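Local coordinates for protein B-agarase (Agarivorans gilvus, PDB 5Z6P) that hydrolyses agar as a beta-agarase of glycoside hydrolase family 50, probably cleaving beta-galactosidic linkages, at residues A[461-472]-A[523-531]; A[505-513]-A[591-602]. All coordinates share one frame; numbering follows the deposited sequence.

Interaction 1 of 2, residues A[461-472]-A[523-531]; sequences QVSSGDDFWAAL and GIAIHTLGR
Arg531 and His527 carry the direct hydrogen bonds from residues 523-531 to residues 461-472. Arg531 NH1 donates to Gln461 O at 2.6 Å, with an N-H...O angle of 175°; the donor lies in the carbonyl plane, and the arginine chain bends at chi3 (59°), which turns the guanidinium so that Gln461 O lies in its plane. His527 NE2 donates to Asp466 OD1 at 2.8 Å, less straight, meeting the carboxylate on its anti side. Because CG of His527 is anti to the backbone N, the imidazole extends from the helix to the loop at Ser464-Asp466. Water 2 joins both side chains to the loop, bonding Ser463 N, His527 ND1, Thr528 OG1 and Arg531 NH1.

Flat groups pack beside these bonds. Phe468 CZ sits over one guanidinium face, 3.5 Å from Arg531 NH1, with the planes 77° apart, so the ring presents its edge. Gly465 O lies 3.1 Å above the imidazole plane of His527, offset toward the rim. Backbone contact is closest where Ile524 CA points a nearly straight C-H at Ser463 O, 3.4 Å away.

Apolar contact comes from the two branches of Ile524: CD1 meets Leu472 CD1 at 3.9 Å, and CG2 meets Val462 CG2 at 4.1 Å. Val462 and Leu472 exchange backbone hydrogen bonds in both directions, which identifies the arrangement as a beta hairpin whose long connecting loop lies against helix 523-530, tied to it by a His-carboxylate hydrogen bond.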
loop_
_atom_site.group_PDB
_atom_site.type_symbol
_atom_site.label_atom_id
_atom_site.label_comp_id
_atom_site.label_asym_id
_atom_site.label_seq_id
_atom_site.Cartn_x
_atom_site.Cartn_y
_atom_site.Cartn_z
ATOM N N GLN A 461 12.868 -7.063 21.415
ATOM C CA GLN A 461 12.638 -6.938 19.987
ATOM C C GLN A 461 13.768 -7.562 19.196
ATOM O O GLN A 461 14.875 -7.729 19.706
ATOM C CB GLN A 461 12.499 -5.468 19.586
ATOM C CG GLN A 461 11.207 -4.835 20.023
ATOM C CD GLN A 461 11.172 -3.368 19.689
ATOM O OE1 GLN A 461 12.138 -2.655 19.931
ATOM N NE2 GLN A 461 10.072 -2.915 19.121
ATOM N N VAL A 462 13.479 -7.882 17.941
ATOM C CA VAL A 462 14.516 -8.265 17.008
ATOM C C VAL A 462 14.432 -7.349 15.806
ATOM O O VAL A 462 13.393 -6.743 15.562
ATOM C CB VAL A 462 14.392 -9.729 16.557
ATOM C CG1 VAL A 462 14.599 -10.669 17.722
ATOM C CG2 VAL A 462 13.049 -9.938 15.988
ATOM N N SER A 463 15.522 -7.268 15.054
ATOM C CA SER A 463 15.610 -6.368 13.909
ATOM C C SER A 463 16.450 -6.937 12.778
ATOM O O SER A 463 16.944 -8.065 12.859
ATOM C CB SER A 463 16.199 -5.030 14.351
ATOM O OG SER A 463 16.329 -4.140 13.265
ATOM N N SER A 464 16.626 -6.143 11.727
ATOM C CA SER A 464 17.564 -6.482 10.661
ATOM C C SER A 464 18.810 -5.615 10.698
ATOM O O SER A 464 19.734 -5.824 9.920
ATOM C CB SER A 464 16.901 -6.353 9.296
ATOM O OG SER A 464 16.008 -7.416 9.115
ATOM N N GLY A 465 18.824 -4.642 11.603
ATOM C CA GLY A 465 19.944 -3.734 11.731
ATOM C C GLY A 465 19.991 -3.143 13.118
ATOM O O GLY A 465 19.030 -3.267 13.880
ATOM N N ASP A 466 21.102 -2.498 13.457
ATOM C CA ASP A 466 21.220 -1.853 14.761
ATOM C C ASP A 466 20.150 -0.756 14.902
ATOM O O ASP A 466 19.768 -0.383 16.014
ATOM C CB ASP A 466 22.632 -1.315 14.945
ATOM C CG ASP A 466 23.671 -2.438 14.927
ATOM O OD1 ASP A 466 23.270 -3.609 15.160
ATOM O OD2 ASP A 466 24.869 -2.166 14.655
ATOM N N ASP A 467 19.678 -0.288 13.747
ATOM C CA ASP A 467 18.523 0.582 13.545
ATOM C C ASP A 467 17.446 0.420 14.615
ATOM O O ASP A 467 17.238 1.302 15.455
ATOM C CB ASP A 467 17.881 0.251 12.200
ATOM C CG ASP A 467 18.889 -0.341 11.182
ATOM O OD1 ASP A 467 20.147 -0.164 11.375
ATOM O OD2 ASP A 467 18.408 -1.052 10.245
ATOM N N PHE A 468 16.783 -0.745 14.570
ATOM C CA PHE A 468 15.526 -1.053 15.291
ATOM C C PHE A 468 14.426 -0.089 14.876
ATOM O O PHE A 468 13.458 0.134 15.613
ATOM C CB PHE A 468 15.718 -1.037 16.812
ATOM C CG PHE A 468 16.269 -2.320 17.358
ATOM C CD1 PHE A 468 17.634 -2.573 17.334
ATOM C CD2 PHE A 468 15.423 -3.275 17.897
ATOM C CE1 PHE A 468 18.141 -3.773 17.826
ATOM C CE2 PHE A 468 15.914 -4.460 18.381
ATOM C CZ PHE A 468 17.268 -4.713 18.350
ATOM N N TRP A 469 14.586 0.465 13.680
ATOM C CA TRP A 469 13.608 1.385 13.111
ATOM C C TRP A 469 12.254 0.711 12.865
ATOM O O TRP A 469 11.195 1.260 13.205
ATOM C CB TRP A 469 14.154 1.978 11.811
ATOM C CG TRP A 469 13.102 2.492 10.882
ATOM C CD1 TRP A 469 12.277 3.557 11.090
ATOM C CD2 TRP A 469 12.785 1.984 9.579
ATOM N NE1 TRP A 469 11.453 3.735 10.005
ATOM C CE2 TRP A 469 11.743 2.784 9.065
ATOM C CE3 TRP A 469 13.275 0.930 8.800
ATOM C CZ2 TRP A 469 11.181 2.562 7.812
ATOM C CZ3 TRP A 469 12.717 0.712 7.556
ATOM C CH2 TRP A 469 11.678 1.525 7.074
ATOM N N ALA A 470 12.295 -0.472 12.258
ATOM C CA ALA A 470 11.104 -1.289 12.089
ATOM C C ALA A 470 11.341 -2.651 12.731
ATOM O O ALA A 470 11.361 -3.672 12.054
ATOM C CB ALA A 470 10.757 -1.437 10.624
ATOM N N ALA A 471 11.540 -2.646 14.040
ATOM C CA ALA A 471 11.817 -3.856 14.781
ATOM C C ALA A 471 10.553 -4.690 14.985
ATOM O O ALA A 471 9.441 -4.172 14.976
ATOM C CB ALA A 471 12.439 -3.509 16.109
ATOM N N LEU A 472 10.739 -5.990 15.156
ATOM C CA LEU A 472 9.634 -6.919 15.364
ATOM C C LEU A 472 9.662 -7.411 16.805
ATOM O O LEU A 472 10.690 -7.355 17.457
ATOM C CB LEU A 472 9.723 -8.107 14.392
ATOM C CG LEU A 472 9.515 -7.856 12.897
ATOM C CD1 LEU A 472 10.760 -7.365 12.229
ATOM C CD2 LEU A 472 9.026 -9.113 12.222
ATOM N N GLY A 523 17.776 -10.926 6.944
ATOM C CA GLY A 523 18.222 -9.881 7.853
ATOM C C GLY A 523 17.942 -10.103 9.340
ATOM O O GLY A 523 18.789 -9.826 10.182
ATOM N N ILE A 524 16.759 -10.613 9.664
ATOM C CA ILE A 524 16.404 -10.872 11.055
ATOM C C ILE A 524 17.271 -11.989 11.642
ATOM O O ILE A 524 17.689 -11.923 12.787
ATOM C CB ILE A 524 14.897 -11.238 11.200
ATOM C CG1 ILE A 524 14.009 -10.032 10.888
ATOM C CG2 ILE A 524 14.593 -11.734 12.595
ATOM C CD1 ILE A 524 12.545 -10.411 10.638
ATOM N N ALA A 525 17.543 -13.014 10.845
ATOM C CA ALA A 525 18.413 -14.091 11.285
ATOM C C ALA A 525 19.834 -13.570 11.501
ATOM O O ALA A 525 20.432 -13.798 12.546
ATOM C CB ALA A 525 18.406 -15.224 10.288
ATOM N N ILE A 526 20.346 -12.845 10.519
ATOM C CA ILE A 526 21.721 -12.371 10.521
ATOM C C ILE A 526 22.003 -11.387 11.662
ATOM O O ILE A 526 22.979 -11.551 12.386
ATOM C CB ILE A 526 22.068 -11.731 9.160
ATOM C CG1 ILE A 526 21.934 -12.793 8.061
ATOM C CG2 ILE A 526 23.476 -11.118 9.191
ATOM C CD1 ILE A 526 22.077 -12.284 6.655
ATOM N N HIS A 527 21.147 -10.380 11.821
ATOM C CA HIS A 527 21.329 -9.395 12.878
ATOM C C HIS A 527 21.223 -10.018 14.271
ATOM O O HIS A 527 22.040 -9.752 15.139
ATOM C CB HIS A 527 20.303 -8.263 12.762
ATOM C CG HIS A 527 20.514 -7.168 13.757
ATOM N ND1 HIS A 527 19.840 -7.110 14.956
ATOM C CD2 HIS A 527 21.345 -6.098 13.737
ATOM C CE1 HIS A 527 20.240 -6.044 15.630
ATOM N NE2 HIS A 527 21.158 -5.418 14.911
ATOM N N THR A 528 20.205 -10.839 14.470
ATOM C CA THR A 528 19.987 -11.485 15.757
ATOM C C THR A 528 21.164 -12.396 16.156
ATOM O O THR A 528 21.575 -12.382 17.309
ATOM C CB THR A 528 18.669 -12.268 15.754
ATOM O OG1 THR A 528 17.579 -11.354 15.556
ATOM C CG2 THR A 528 18.464 -12.983 17.050
ATOM N N LEU A 529 21.716 -13.148 15.208
ATOM C CA LEU A 529 22.929 -13.930 15.450
ATOM C C LEU A 529 24.084 -13.043 15.954
ATOM O O LEU A 529 24.940 -13.485 16.727
ATOM C CB LEU A 529 23.363 -14.678 14.188
ATOM C CG LEU A 529 22.601 -15.963 13.858
ATOM C CD1 LEU A 529 22.974 -16.509 12.486
ATOM C CD2 LEU A 529 22.844 -16.993 14.956
ATOM N N GLY A 530 24.089 -11.791 15.519
ATOM C CA GLY A 530 25.091 -10.849 15.955
ATOM C C GLY A 530 24.923 -10.423 17.401
ATOM O O GLY A 530 25.865 -9.927 17.992
ATOM N N ARG A 531 23.732 -10.625 17.969
ATOM C CA ARG A 531 23.449 -10.193 19.332
ATOM C C ARG A 531 23.828 -11.216 20.408
ATOM O O ARG A 531 24.032 -12.403 20.128
ATOM C CB ARG A 531 21.973 -9.831 19.452
ATOM C CG ARG A 531 21.585 -8.647 18.566
ATOM C CD ARG A 531 20.111 -8.379 18.601
ATOM N NE ARG A 531 19.620 -8.082 19.942
ATOM C CZ ARG A 531 18.331 -7.950 20.227
ATOM N NH1 ARG A 531 17.440 -8.106 19.266
ATOM N NH2 ARG A 531 17.926 -7.675 21.458
HETATM O O HOH W 1 15.274 -6.182 22.705
HETATM O O HOH W 2 18.007 -8.734 16.158
HETATM O O HOH W 3 21.293 -7.843 9.274
#

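Interaction 2 of 2, residues A[505-513]-A[591-602]; sequences FIDNEKSWG and LEAFASEYFRVV
Trp512 points the edge of its six-membered ring at the face of Tyr598, an edge-to-face pair with centroids 5.4 Å apart and planes at 70°. The touching atoms are Trp512 CH2 and Tyr598 CD2, at 3.7 Å. Phe599 is turned differently: its plane lies at 25° to the indole, but the rings are slid apart and barely overlap, meeting through Phe599 CZ and Trp512 CZ2 at 3.9 Å. On the other flank, Trp512 CZ3 comes obliquely to Phe594 CE2 at 3.6 Å and also rests on the methyl of Ala595. Lys510 CB sits over one indole face, offset toward the rim.

The phenol of Tyr598, its CG anti to the backbone N, reaches from the helix to Asp507. Tyr598 OH donates to Asp507 OD2 in a short 2.5 Å bond on the anti lone pair, with carboxylate and ring planes only 30° apart. The same hydroxyl accepts from water 4, which also donates to Ile506 O, so two bonds fix the phenol end. Lys510 NZ forms a salt bridge to the same OD2, at 3.5 Å.

At the end of the strand, Ile506 CG1 and Val602 CG1 slide past each other in opposite directions at 3.9 Å. The aromatic cluster joins the loop after strand 501-506 to helix 581-609, which leads to the parallel neighbour, strand 614-615, a path consistent with the (beta/alpha)8 barrel expected of this family.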
loop_
_atom_site.group_PDB
_atom_site.type_symbol
_atom_site.label_atom_id
_atom_site.label_comp_id
_atom_site.label_asym_id
_atom_site.label_seq_id
_atom_site.Cartn_x
_atom_site.Cartn_y
_atom_site.Cartn_z
ATOM N N PHE A 505 -7.684 -9.359 12.159
ATOM C CA PHE A 505 -6.306 -9.150 11.736
ATOM C C PHE A 505 -5.517 -8.712 12.955
ATOM O O PHE A 505 -5.994 -7.892 13.728
ATOM C CB PHE A 505 -6.162 -8.061 10.654
ATOM C CG PHE A 505 -6.856 -8.357 9.361
ATOM C CD1 PHE A 505 -6.292 -9.213 8.437
ATOM C CD2 PHE A 505 -8.037 -7.721 9.041
ATOM C CE1 PHE A 505 -6.922 -9.462 7.227
ATOM C CE2 PHE A 505 -8.669 -7.977 7.831
ATOM C CZ PHE A 505 -8.111 -8.854 6.939
ATOM N N ILE A 506 -4.315 -9.236 13.118
ATOM C CA ILE A 506 -3.422 -8.732 14.151
ATOM C C ILE A 506 -2.156 -8.208 13.515
ATOM O O ILE A 506 -1.507 -8.907 12.761
ATOM C CB ILE A 506 -3.053 -9.800 15.207
ATOM C CG1 ILE A 506 -4.287 -10.259 15.974
ATOM C CG2 ILE A 506 -2.013 -9.234 16.178
ATOM C CD1 ILE A 506 -4.930 -9.178 16.821
ATOM N N ASP A 507 -1.833 -6.950 13.821
ATOM C CA ASP A 507 -0.657 -6.283 13.288
ATOM C C ASP A 507 -0.781 -6.110 11.779
ATOM O O ASP A 507 -1.795 -6.469 11.198
ATOM C CB ASP A 507 0.620 -7.056 13.663
ATOM C CG ASP A 507 0.926 -6.979 15.160
ATOM O OD1 ASP A 507 0.681 -5.924 15.752
ATOM O OD2 ASP A 507 1.390 -7.976 15.736
ATOM N N ASN A 508 0.262 -5.578 11.155
ATOM C CA ASN A 508 0.192 -5.160 9.761
ATOM C C ASN A 508 1.579 -4.862 9.201
ATOM O O ASN A 508 2.349 -4.123 9.807
ATOM C CB ASN A 508 -0.715 -3.921 9.628
ATOM C CG ASN A 508 -0.848 -3.420 8.194
ATOM O OD1 ASN A 508 -1.485 -4.049 7.357
ATOM N ND2 ASN A 508 -0.283 -2.256 7.924
ATOM N N GLU A 509 1.872 -5.465 8.048
ATOM C CA GLU A 509 3.077 -5.232 7.271
ATOM C C GLU A 509 4.374 -5.124 8.089
ATOM O O GLU A 509 5.068 -4.098 8.047
ATOM C CB GLU A 509 2.885 -3.956 6.413
ATOM C CG GLU A 509 1.777 -4.072 5.341
ATOM C CD GLU A 509 1.775 -2.921 4.319
ATOM O OE1 GLU A 509 2.441 -1.900 4.566
ATOM O OE2 GLU A 509 1.124 -3.056 3.266
ATOM N N LYS A 510 4.704 -6.171 8.838
ATOM C CA LYS A 510 5.988 -6.181 9.538
ATOM C C LYS A 510 7.139 -6.418 8.539
ATOM O O LYS A 510 6.931 -6.978 7.462
ATOM C CB LYS A 510 6.000 -7.244 10.650
ATOM C CG LYS A 510 5.028 -6.969 11.773
ATOM C CD LYS A 510 5.218 -7.941 12.944
ATOM C CE LYS A 510 4.198 -7.686 14.060
ATOM N NZ LYS A 510 4.268 -6.288 14.605
ATOM N N SER A 511 8.348 -5.992 8.901
ATOM C CA SER A 511 9.522 -6.195 8.051
ATOM C C SER A 511 10.136 -7.597 8.207
ATOM O O SER A 511 11.217 -7.741 8.772
ATOM C CB SER A 511 10.577 -5.124 8.352
ATOM O OG SER A 511 10.115 -3.834 7.993
ATOM N N TRP A 512 9.454 -8.624 7.700
ATOM C CA TRP A 512 9.859 -10.021 7.963
ATOM C C TRP A 512 11.114 -10.417 7.196
ATOM O O TRP A 512 11.727 -11.451 7.476
ATOM C CB TRP A 512 8.743 -11.003 7.597
ATOM C CG TRP A 512 7.516 -10.943 8.428
ATOM C CD1 TRP A 512 6.306 -10.381 8.087
ATOM C CD2 TRP A 512 7.357 -11.468 9.750
ATOM N NE1 TRP A 512 5.403 -10.558 9.108
ATOM C CE2 TRP A 512 6.023 -11.203 10.141
ATOM C CE3 TRP A 512 8.218 -12.126 10.643
ATOM C CZ2 TRP A 512 5.529 -11.597 11.386
ATOM C CZ3 TRP A 512 7.721 -12.515 11.872
ATOM C CH2 TRP A 512 6.392 -12.254 12.232
ATOM N N GLY A 513 11.473 -9.604 6.210
ATOM C CA GLY A 513 12.574 -9.909 5.325
ATOM C C GLY A 513 12.171 -9.737 3.864
ATOM O O GLY A 513 11.186 -10.307 3.407
ATOM N N LEU A 591 14.792 -18.126 10.747
ATOM C CA LEU A 591 13.709 -17.188 10.437
ATOM C C LEU A 591 12.341 -17.852 10.634
ATOM O O LEU A 591 11.453 -17.304 11.300
ATOM C CB LEU A 591 13.849 -16.651 9.001
ATOM C CG LEU A 591 12.822 -15.659 8.481
ATOM C CD1 LEU A 591 12.775 -14.404 9.335
ATOM C CD2 LEU A 591 13.109 -15.311 7.021
ATOM N N GLU A 592 12.190 -19.051 10.089
ATOM C CA GLU A 592 10.931 -19.762 10.235
ATOM C C GLU A 592 10.630 -20.085 11.694
ATOM O O GLU A 592 9.491 -19.946 12.109
ATOM C CB GLU A 592 10.909 -21.056 9.405
ATOM C CG GLU A 592 9.666 -21.888 9.676
ATOM C CD GLU A 592 9.388 -22.943 8.628
ATOM O OE1 GLU A 592 10.084 -22.947 7.613
ATOM O OE2 GLU A 592 8.469 -23.762 8.820
ATOM N N ALA A 593 11.627 -20.507 12.474
ATOM C CA ALA A 593 11.374 -20.793 13.896
ATOM C C ALA A 593 10.933 -19.520 14.644
ATOM O O ALA A 593 10.021 -19.545 15.447
ATOM C CB ALA A 593 12.616 -21.397 14.580
ATOM N N PHE A 594 11.610 -18.419 14.373
ATOM C CA PHE A 594 11.239 -17.133 14.960
ATOM C C PHE A 594 9.781 -16.770 14.649
ATOM O O PHE A 594 8.989 -16.556 15.555
ATOM C CB PHE A 594 12.183 -16.029 14.465
ATOM C CG PHE A 594 11.654 -14.626 14.684
ATOM C CD1 PHE A 594 11.557 -14.096 15.955
ATOM C CD2 PHE A 594 11.290 -13.838 13.606
ATOM C CE1 PHE A 594 11.091 -12.800 16.153
ATOM C CE2 PHE A 594 10.818 -12.562 13.789
ATOM C CZ PHE A 594 10.705 -12.043 15.068
ATOM N N ALA A 595 9.444 -16.711 13.363
ATOM C CA ALA A 595 8.108 -16.345 12.945
ATOM C C ALA A 595 7.065 -17.324 13.471
ATOM O O ALA A 595 5.993 -16.908 13.882
ATOM C CB ALA A 595 8.028 -16.249 11.430
ATOM N N SER A 596 7.376 -18.617 13.482
ATOM C CA SER A 596 6.385 -19.608 13.940
ATOM C C SER A 596 5.920 -19.328 15.368
ATOM O O SER A 596 4.739 -19.483 15.683
ATOM C CB SER A 596 6.941 -21.035 13.844
ATOM O OG SER A 596 7.197 -21.394 12.504
ATOM N N GLU A 597 6.846 -18.904 16.229
ATOM C CA GLU A 597 6.486 -18.574 17.599
ATOM C C GLU A 597 5.659 -17.289 17.694
ATOM O O GLU A 597 4.788 -17.207 18.526
ATOM C CB GLU A 597 7.734 -18.438 18.480
ATOM C CG GLU A 597 7.431 -18.283 19.974
ATOM C CD GLU A 597 6.901 -19.569 20.643
ATOM O OE1 GLU A 597 6.748 -20.607 19.973
ATOM O OE2 GLU A 597 6.636 -19.538 21.857
ATOM N N TYR A 598 5.940 -16.284 16.866
ATOM C CA TYR A 598 5.060 -15.116 16.838
ATOM C C TYR A 598 3.616 -15.573 16.533
ATOM O O TYR A 598 2.680 -15.247 17.246
ATOM C CB TYR A 598 5.521 -14.078 15.802
ATOM C CG TYR A 598 4.469 -13.010 15.478
ATOM C CD1 TYR A 598 4.364 -11.849 16.234
ATOM C CD2 TYR A 598 3.590 -13.176 14.411
ATOM C CE1 TYR A 598 3.386 -10.870 15.933
ATOM C CE2 TYR A 598 2.631 -12.230 14.102
ATOM C CZ TYR A 598 2.523 -11.075 14.858
ATOM O OH TYR A 598 1.550 -10.161 14.529
ATOM N N PHE A 599 3.451 -16.351 15.470
ATOM C CA PHE A 599 2.113 -16.734 15.058
ATOM C C PHE A 599 1.465 -17.674 16.070
ATOM O O PHE A 599 0.254 -17.609 16.265
ATOM C CB PHE A 599 2.139 -17.347 13.655
ATOM C CG PHE A 599 2.442 -16.345 12.563
ATOM C CD1 PHE A 599 1.537 -15.337 12.256
ATOM C CD2 PHE A 599 3.622 -16.417 11.842
ATOM C CE1 PHE A 599 1.805 -14.409 11.251
ATOM C CE2 PHE A 599 3.908 -15.480 10.847
ATOM C CZ PHE A 599 2.982 -14.473 10.552
ATOM N N ARG A 600 2.271 -18.508 16.735
ATOM C CA ARG A 600 1.757 -19.439 17.748
ATOM C C ARG A 600 1.208 -18.682 18.947
ATOM O O ARG A 600 0.111 -18.979 19.432
ATOM C CB ARG A 600 2.850 -20.440 18.212
ATOM C CG ARG A 600 2.349 -21.560 19.155
ATOM C CD ARG A 600 3.476 -22.547 19.643
ATOM N NE ARG A 600 4.204 -21.955 20.761
ATOM C CZ ARG A 600 3.886 -22.114 22.042
ATOM N NH1 ARG A 600 2.875 -22.892 22.401
ATOM N NH2 ARG A 600 4.593 -21.497 22.972
ATOM N N VAL A 601 1.968 -17.696 19.425
ATOM C CA VAL A 601 1.563 -16.968 20.626
ATOM C C VAL A 601 0.293 -16.153 20.348
ATOM O O VAL A 601 -0.661 -16.209 21.123
ATOM C CB VAL A 601 2.683 -16.043 21.158
ATOM C CG1 VAL A 601 2.156 -15.160 22.246
ATOM C CG2 VAL A 601 3.879 -16.876 21.675
ATOM N N VAL A 602 0.270 -15.438 19.227
ATOM C CA VAL A 602 -0.910 -14.665 18.855
ATOM C C VAL A 602 -2.127 -15.578 18.692
ATOM O O VAL A 602 -3.167 -15.293 19.240
ATOM C CB VAL A 602 -0.710 -13.860 17.556
ATOM C CG1 VAL A 602 -2.038 -13.199 17.134
ATOM C CG2 VAL A 602 0.393 -12.808 17.721
HETATM O O HOH W 4 -0.559 -11.335 13.245
#

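From the N terminus the segments come in the order 461-472, 505-513, 523-531, 591-602, so the two contacts cross rather than nest. Interaction 1 closes a loop of 50 intervening residues that contains helix 478-495 and strand 501-506; interaction 2 opens inside that loop and closes 77 residues later, after a largely helical excursion. Their centres are 14 Å apart and they touch directly: Val462 CG2 lies 3.3 Å from Phe594 CZ, and Leu472 CD2 lies 3.5 Å from Trp512 CE3. The hairpin 461-473 thus packs on the aromatic cluster, connecting helix 523-530 with helix 581-609 and, through residues 505-513, with strand 501-506.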